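Local coordinates for N-terminal domain of PorA (28-171) (PDB 6KJK), which is a type IX secretion system cargo protein of Porphyromonas gingivalis that impacts PorXY-SigP signaling, this chain being its N-terminal domain, at residues A[32-37]-A[129-134]; A[58-63]-A[94-99]. One frame throughout, in Å; residues are numbered along the deposited sequence.

Contact 1 of 2, residues A[32-37]-A[129-134]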
# COMPACT_ATOMS: atom_id res chain seq x y z
N GLU A 32 -0.54 -16.48 7.44
CA GLU A 32 0.05 -16.13 6.15
C GLU A 32 0.38 -14.65 6.12
O GLU A 32 -0.34 -13.84 6.73
CB GLU A 32 -0.92 -16.41 5.01
CG GLU A 32 -1.53 -17.82 5.02
CD GLU A 32 -0.56 -18.89 4.54
OE1 GLU A 32 0.66 -18.72 4.71
OE2 GLU A 32 -1.03 -19.91 3.99
N GLU A 33 1.42 -14.29 5.38
CA GLU A 33 1.76 -12.88 5.17
C GLU A 33 1.98 -12.65 3.69
O GLU A 33 2.69 -13.44 3.04
CB GLU A 33 2.99 -12.46 5.97
CG GLU A 33 3.26 -10.95 5.89
CD GLU A 33 4.54 -10.53 6.58
OE1 GLU A 33 5.53 -10.26 5.86
OE2 GLU A 33 4.54 -10.43 7.82
N MET A 34 1.38 -11.60 3.15
CA MET A 34 1.62 -11.14 1.80
C MET A 34 2.07 -9.69 1.87
O MET A 34 1.65 -8.95 2.77
CB MET A 34 0.35 -11.26 0.95
CG MET A 34 -0.16 -12.69 0.96
SD MET A 34 -1.63 -13.00 -0.02
CE MET A 34 -0.93 -12.90 -1.67
N LYS A 35 2.94 -9.27 0.96
CA LYS A 35 3.50 -7.93 1.07
C LYS A 35 3.58 -7.23 -0.27
O LYS A 35 4.11 -7.79 -1.23
CB LYS A 35 4.89 -8.00 1.70
CG LYS A 35 5.55 -6.65 1.85
CD LYS A 35 6.96 -6.89 2.36
CE LYS A 35 7.38 -5.86 3.38
NZ LYS A 35 8.86 -5.65 3.35
N PHE A 36 3.08 -6.00 -0.31
CA PHE A 36 3.30 -5.08 -1.42
C PHE A 36 4.43 -4.14 -1.06
O PHE A 36 4.51 -3.65 0.07
CB PHE A 36 2.02 -4.26 -1.63
CG PHE A 36 2.20 -3.07 -2.52
CD1 PHE A 36 2.05 -3.18 -3.89
CD2 PHE A 36 2.55 -1.84 -2.01
CE1 PHE A 36 2.23 -2.10 -4.71
CE2 PHE A 36 2.74 -0.75 -2.83
CZ PHE A 36 2.56 -0.88 -4.19
N LYS A 37 5.32 -3.90 -2.02
CA LYS A 37 6.43 -2.98 -1.83
C LYS A 37 6.52 -2.06 -3.03
O LYS A 37 6.44 -2.51 -4.18
CB LYS A 37 7.78 -3.73 -1.70
CG LYS A 37 8.00 -4.41 -0.34
CD LYS A 37 9.28 -5.24 -0.38
CE LYS A 37 10.49 -4.33 -0.50
NZ LYS A 37 11.72 -4.95 0.07
N ILE A 129 -4.26 -2.36 -4.69
CA ILE A 129 -3.44 -3.53 -4.41
C ILE A 129 -4.39 -4.69 -4.14
O ILE A 129 -5.24 -4.61 -3.23
CB ILE A 129 -2.56 -3.27 -3.18
CG1 ILE A 129 -1.67 -2.07 -3.45
CG2 ILE A 129 -1.74 -4.51 -2.81
CD1 ILE A 129 -1.08 -1.51 -2.22
N ASN A 130 -4.25 -5.77 -4.89
CA ASN A 130 -5.03 -6.99 -4.66
C ASN A 130 -4.09 -8.09 -4.21
O ASN A 130 -3.13 -8.43 -4.93
CB ASN A 130 -5.73 -7.45 -5.94
CG ASN A 130 -6.82 -6.50 -6.38
OD1 ASN A 130 -7.51 -5.90 -5.55
ND2 ASN A 130 -6.97 -6.36 -7.69
N PHE A 131 -4.32 -8.62 -3.03
CA PHE A 131 -3.59 -9.77 -2.53
C PHE A 131 -4.42 -10.99 -2.89
O PHE A 131 -5.42 -11.28 -2.24
CB PHE A 131 -3.44 -9.66 -1.02
CG PHE A 131 -2.55 -8.51 -0.58
CD1 PHE A 131 -1.16 -8.63 -0.67
CD2 PHE A 131 -3.06 -7.32 -0.09
CE1 PHE A 131 -0.31 -7.60 -0.26
CE2 PHE A 131 -2.21 -6.31 0.33
CZ PHE A 131 -0.84 -6.45 0.25
N LYS A 132 -4.02 -11.69 -3.94
CA LYS A 132 -4.75 -12.87 -4.43
C LYS A 132 -4.10 -14.11 -3.82
O LYS A 132 -3.09 -14.61 -4.33
CB LYS A 132 -4.77 -12.90 -5.95
CG LYS A 132 -5.54 -11.76 -6.55
CD LYS A 132 -5.65 -11.88 -8.05
CE LYS A 132 -6.44 -10.73 -8.62
NZ LYS A 132 -6.44 -10.76 -10.11
N TYR A 133 -4.67 -14.58 -2.72
CA TYR A 133 -4.17 -15.73 -1.99
C TYR A 133 -4.74 -17.01 -2.59
O TYR A 133 -5.96 -17.16 -2.69
CB TYR A 133 -4.62 -15.62 -0.54
CG TYR A 133 -4.29 -16.78 0.35
CD1 TYR A 133 -2.97 -17.06 0.70
CD2 TYR A 133 -5.31 -17.58 0.89
CE1 TYR A 133 -2.67 -18.11 1.56
CE2 TYR A 133 -5.02 -18.63 1.74
CZ TYR A 133 -3.71 -18.89 2.08
OH TYR A 133 -3.45 -19.93 2.94
N LYS A 134 -3.85 -17.93 -2.97
CA LYS A 134 -4.23 -19.26 -3.48
C LYS A 134 -5.31 -19.16 -4.56
O LYS A 134 -6.35 -19.83 -4.52
CB LYS A 134 -4.65 -20.20 -2.35
CG LYS A 134 -3.53 -20.52 -1.39
CD LYS A 134 -3.92 -21.55 -0.34
CE LYS A 134 -2.74 -21.89 0.56
NZ LYS A 134 -3.05 -22.77 1.71
O HOH W 1 -0.75 -22.60 3.26
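M34 and F131 face each other where strand 32-37 passes strand 129-133, the two segment axes 8.4 Å apart at closest and running nearly antiparallel, at 149°. The strands belong to different sheets, so the contact is carried mainly by side chains. M34, F36, I129, F131 and Y133 form the apolar part, with E32 at one end.

At the F36 end, I129 CD1 sits over the centre of the F36 ring. This is a CH-pi contact, with CD1 3.7 Å from the ring centroid and 14° off its normal. A chi1 of 167° sets F36 CG anti to the backbone N, where it lies against I129 CD1. The two side chains cross at about a right angle. I129 CG2 also covers the rim of one face of the F131 ring.

F131 and M34 lie side by side, pointing opposite ways. F131 CD1 meets M34 CB at 3.4 Å, and the F36 backbone N lies at the edge of the F131 ring. M34 bends at chi3. Its SD is 4.0 Å from Y133 CB, and its CE is 3.8 Å from K132 O.

The polar end is buried at E32. Y133 OH donates to E32 OE2 at 2.6 Å, on the anti side of the carboxylate. K134 NZ is 4.2 Å from E32 OE2, and water 1 joins the two. This nearby positive charge would favour a charged carboxylate. K134 NZ bonds to S101 O. Y133 OH also lies against S101 O, and its single proton can only be shared between that oxygen and E32 OE2. E32 OE1 bonds to T27 OG1.

The contact joins the two sheets of a beta-sandwich. Strand 31-42 pairs with strand 90-99, while strand 125-133 lies between strands 18-22 and 105-115.

Contact 2 of 2, residues A[58-63]-A[94-99]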
# COMPACT_ATOMS: atom_id res chain seq x y z
N GLU A 58 -10.43 -4.31 2.20
CA GLU A 58 -11.30 -5.49 2.13
C GLU A 58 -10.46 -6.69 2.53
O GLU A 58 -9.43 -6.96 1.89
CB GLU A 58 -11.80 -5.66 0.70
CG GLU A 58 -12.34 -4.35 0.09
CD GLU A 58 -13.19 -4.51 -1.16
OE1 GLU A 58 -14.42 -4.27 -1.08
OE2 GLU A 58 -12.64 -4.84 -2.23
N MET A 59 -10.85 -7.37 3.58
CA MET A 59 -10.05 -8.44 4.16
C MET A 59 -10.95 -9.60 4.54
O MET A 59 -12.14 -9.42 4.85
CB MET A 59 -9.30 -7.96 5.41
CG MET A 59 -8.34 -6.78 5.18
SD MET A 59 -7.23 -6.44 6.55
CE MET A 59 -8.35 -5.68 7.71
N ILE A 60 -10.37 -10.77 4.59
CA ILE A 60 -11.02 -11.88 5.29
C ILE A 60 -11.11 -11.55 6.79
O ILE A 60 -10.45 -10.66 7.32
CB ILE A 60 -10.23 -13.17 5.00
CG1 ILE A 60 -11.10 -14.40 5.25
CG2 ILE A 60 -8.95 -13.24 5.83
CD1 ILE A 60 -10.54 -15.62 4.63
N GLY A 61 -12.03 -12.23 7.48
CA GLY A 61 -12.50 -11.75 8.78
C GLY A 61 -11.41 -11.38 9.79
O GLY A 61 -11.43 -10.30 10.39
N ASP A 62 -10.49 -12.30 10.04
CA ASP A 62 -9.39 -12.05 10.97
C ASP A 62 -8.11 -11.58 10.28
O ASP A 62 -7.02 -11.75 10.84
CB ASP A 62 -9.12 -13.29 11.83
CG ASP A 62 -8.91 -12.93 13.30
OD1 ASP A 62 -9.73 -13.37 14.14
OD2 ASP A 62 -7.94 -12.20 13.61
N GLY A 63 -8.21 -11.01 9.11
CA GLY A 63 -7.05 -10.39 8.51
C GLY A 63 -6.71 -9.07 9.17
O GLY A 63 -7.57 -8.40 9.71
N LEU A 94 2.97 -2.48 2.27
CA LEU A 94 1.72 -2.87 2.90
C LEU A 94 1.75 -4.37 3.11
O LEU A 94 1.90 -5.12 2.13
CB LEU A 94 0.52 -2.48 2.02
CG LEU A 94 -0.86 -2.80 2.57
CD1 LEU A 94 -1.13 -2.01 3.83
CD2 LEU A 94 -1.94 -2.52 1.51
N ARG A 95 1.65 -4.81 4.35
CA ARG A 95 1.67 -6.21 4.67
C ARG A 95 0.26 -6.62 5.06
O ARG A 95 -0.41 -5.94 5.86
CB ARG A 95 2.60 -6.43 5.86
CG ARG A 95 4.07 -6.41 5.51
CD ARG A 95 4.86 -6.49 6.81
NE ARG A 95 6.28 -6.81 6.66
CZ ARG A 95 7.25 -5.90 6.56
NH1 ARG A 95 6.95 -4.61 6.55
NH2 ARG A 95 8.52 -6.29 6.45
N TYR A 96 -0.19 -7.76 4.56
CA TYR A 96 -1.52 -8.28 4.83
C TYR A 96 -1.32 -9.65 5.43
O TYR A 96 -0.65 -10.50 4.82
CB TYR A 96 -2.29 -8.36 3.51
CG TYR A 96 -3.67 -8.99 3.59
CD1 TYR A 96 -4.55 -8.73 4.65
CD2 TYR A 96 -4.08 -9.83 2.60
CE1 TYR A 96 -5.79 -9.32 4.69
CE2 TYR A 96 -5.34 -10.44 2.63
CZ TYR A 96 -6.20 -10.16 3.69
OH TYR A 96 -7.47 -10.71 3.78
N THR A 97 -1.87 -9.88 6.62
CA THR A 97 -1.66 -11.13 7.34
C THR A 97 -3.02 -11.71 7.69
O THR A 97 -3.97 -10.97 7.95
CB THR A 97 -0.87 -10.89 8.61
OG1 THR A 97 -1.51 -9.88 9.38
CG2 THR A 97 0.51 -10.41 8.28
N PHE A 98 -3.13 -13.03 7.65
CA PHE A 98 -4.44 -13.67 7.78
C PHE A 98 -4.23 -15.15 7.99
O PHE A 98 -3.12 -15.66 7.79
CB PHE A 98 -5.32 -13.42 6.53
CG PHE A 98 -4.62 -13.78 5.24
CD1 PHE A 98 -4.70 -15.07 4.71
CD2 PHE A 98 -3.86 -12.84 4.57
CE1 PHE A 98 -4.03 -15.40 3.55
CE2 PHE A 98 -3.19 -13.15 3.41
CZ PHE A 98 -3.26 -14.43 2.89
N PRO A 99 -5.27 -15.87 8.42
CA PRO A 99 -5.10 -17.30 8.73
C PRO A 99 -4.83 -18.13 7.49
O PRO A 99 -5.37 -17.90 6.41
CB PRO A 99 -6.44 -17.68 9.36
CG PRO A 99 -7.00 -16.41 9.89
CD PRO A 99 -6.58 -15.37 8.87
O HOH W 2 -3.86 -11.19 10.96
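I60 N donates to Y96 OH at 3.0 Å, a nearly straight bond of 160°. It ties a type I beta turn, I60 to G63, to strand 94-99 at one end of the beta-sandwich. The turn is closed by G63 N bonding to I60 O. It lies in the connection between strands 48-58 and 64-69.

M59 runs alongside Y96 in the opposite direction. Its CG is 3.6 Å from Y96 CE1. Its SD makes a Met-aromatic contact from an oblique position, 4.8 Å from the ring centroid. Beyond the hydroxyl, I60 CG2 packs against F98 CB at 3.7 Å. The two side chains cross at about a right angle. F98 CG stands between the backbone N and the carbonyl carbon (chi1 52°), and from there the ring brings CD2 over the rim of one face of Y96.

G63 lies close against the strand. Its CA is 4.2 Å from Y96 CE1 and makes a CA-H...O contact with T97 O at 3.2 Å. D62 reaches the end of the strand, where its CB lies near P99 CG. Water 2 links D62 O to T97 OG1.

A second shell surrounds Y96. F109 meets its ring edge-to-face. The hydroxyl links the turn to strand 105-115 as well, since H105 NE2 also bonds to Y96 OH.

How the contacts relate
Contact 1 and contact 2 lie with their centres 9 Å apart, in the same half of the domain. Along the chain, contact 2 falls within the span that contact 1 closes. Strands 31-42 and 90-99 are neighbours in one sheet and connect the two. E32 N to F98 O, at 2.7 Å, and Y96 N to M34 O, at 2.8 Å, are probable backbone hydrogen bonds between them. Aromatic side chains join them too: Y133 CD1 is 3.4 Å from F98 CZ, and the Y96 and F131 rings meet with planes at about 40°. Strand 90-99 thus takes part in contact 2 and borders both strands of contact 1.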